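Local coordinates for protein 11S globulin beta subunit (Cucurbita maxima, PDB 2EVX) that serves as a seed storage protein, a nutrient reservoir of the 11S globulin (cupin) family that assembles as a hexamer, each subunit made of an acidic and a basic chain, at the interface of chains A and B. Residues are numbered along the deposited sequence; one frame, centred on the assembly and turned at random. Chains: chain A/B, 11S globulin beta subunit.

The interface of chains A and B. Residues chain A 418, 420-422, 440-441; chain B 123-124.
This is a polar subunit-subunit interface between two copies of the globulin, and it joins neighbours in the oligomer. Helices 416-419, 422-429 and 433-440 of chain A, with the loops that join and follow them, meet the loop residue B:Asp123 and strand 124-125 of chain B. B:Asp123 is central. With chi1 at -177° its carboxylate swings away from the backbone nitrogen and reaches towards chain A. There OD2 accepts two bonds. The phenol OH of A:Tyr441 donates to B:Asp123 OD2 at 2.7 Å, on the anti lone pair. A:Lys440 NZ reaches B:Asp123 OD2 at 3.0 Å on the syn lone pair, a hydrogen bond and salt bridge. The planes of the A:Tyr441 ring and the B:Asp123 carboxylate are turned 76° from each other. B:Asp123 OD1 accepts a bond from the backbone N of A:Leu422, the first residue of helix 422-429, at 3.1 Å. This donor comes from above the carboxylate plane, and the helix start is likely to steady the negative charge. A:Tyr441 OH also accepts an almost straight bond from B:Gln124 N (3.1 Å). A:Lys440 NZ binds B:Gln124 O at 3.0 Å too. Within chain A the carbonyls of A:Arg418 and A:Leu420 hold NZ in place. The CG of A:Lys440 lies over one face of the A:Tyr441 ring, near its rim. A methionine in place of A:Lys440 would probably leave the B:Asp123 carboxylate without its charged mate and the gathered carbonyls without a shared donor. The site ties the helical region of one subunit to its neighbour and so supports assembly of the storage oligomer.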
# COMPACT_ATOMS: atom_id res chain seq x y z
N ARG A 418 -11.20 30.08 11.79
CA ARG A 418 -12.36 30.07 12.68
C ARG A 418 -12.14 29.15 13.87
O ARG A 418 -12.53 29.46 14.99
CB ARG A 418 -13.61 29.59 11.93
CG ARG A 418 -14.01 30.40 10.70
CD ARG A 418 -14.10 31.88 11.00
NE ARG A 418 -14.99 32.58 10.08
CZ ARG A 418 -16.31 32.68 10.23
NH1 ARG A 418 -16.90 32.12 11.28
NH2 ARG A 418 -17.03 33.34 9.34
N LEU A 420 -9.49 28.54 15.38
CA LEU A 420 -8.51 29.07 16.32
C LEU A 420 -8.99 30.10 17.33
O LEU A 420 -9.75 31.00 16.99
CB LEU A 420 -7.32 29.63 15.53
CG LEU A 420 -6.51 28.59 14.73
CD1 LEU A 420 -5.58 29.29 13.75
CD2 LEU A 420 -5.73 27.69 15.69
N PRO A 421 -8.56 29.95 18.59
CA PRO A 421 -8.93 30.87 19.68
C PRO A 421 -8.28 32.22 19.40
O PRO A 421 -7.14 32.28 18.94
CB PRO A 421 -8.32 30.21 20.91
CG PRO A 421 -8.33 28.75 20.55
CD PRO A 421 -7.86 28.77 19.13
N LEU A 422 -8.99 33.31 19.68
CA LEU A 422 -8.45 34.65 19.45
C LEU A 422 -7.12 34.85 20.17
O LEU A 422 -6.22 35.51 19.66
CB LEU A 422 -9.45 35.72 19.90
CG LEU A 422 -10.55 36.10 18.92
CD1 LEU A 422 -11.25 37.35 19.43
CD2 LEU A 422 -9.97 36.38 17.54
N LYS A 440 -10.46 36.37 11.55
CA LYS A 440 -11.28 35.17 11.42
C LYS A 440 -12.71 35.38 10.97
O LYS A 440 -13.24 34.61 10.17
CB LYS A 440 -11.27 34.36 12.72
CG LYS A 440 -11.62 35.12 13.96
CD LYS A 440 -11.35 34.26 15.20
CE LYS A 440 -12.10 32.94 15.16
NZ LYS A 440 -11.92 32.17 16.42
N TYR A 441 -13.34 36.45 11.46
CA TYR A 441 -14.72 36.71 11.08
C TYR A 441 -14.86 37.63 9.87
O TYR A 441 -15.97 37.85 9.38
CB TYR A 441 -15.45 37.27 12.29
CG TYR A 441 -15.28 36.38 13.50
CD1 TYR A 441 -15.75 35.06 13.49
CD2 TYR A 441 -14.66 36.85 14.65
CE1 TYR A 441 -15.59 34.24 14.60
CE2 TYR A 441 -14.50 36.03 15.77
CZ TYR A 441 -14.97 34.73 15.74
OH TYR A 441 -14.80 33.91 16.84
N ASP B 123 -16.17 34.80 21.39
CA ASP B 123 -15.30 34.04 20.51
C ASP B 123 -15.74 32.56 20.39
O ASP B 123 -16.11 31.92 21.37
CB ASP B 123 -13.87 34.10 21.03
CG ASP B 123 -12.88 33.38 20.13
OD1 ASP B 123 -11.91 32.80 20.66
OD2 ASP B 123 -13.07 33.41 18.89
N GLN B 124 -15.67 32.04 19.17
CA GLN B 124 -16.01 30.65 18.89
C GLN B 124 -14.71 29.94 18.53
O GLN B 124 -14.00 30.39 17.62
CB GLN B 124 -16.97 30.55 17.71
CG GLN B 124 -18.38 30.16 18.08
CD GLN B 124 -19.28 30.03 16.87
OE1 GLN B 124 -20.48 29.76 17.00
NE2 GLN B 124 -18.71 30.23 15.68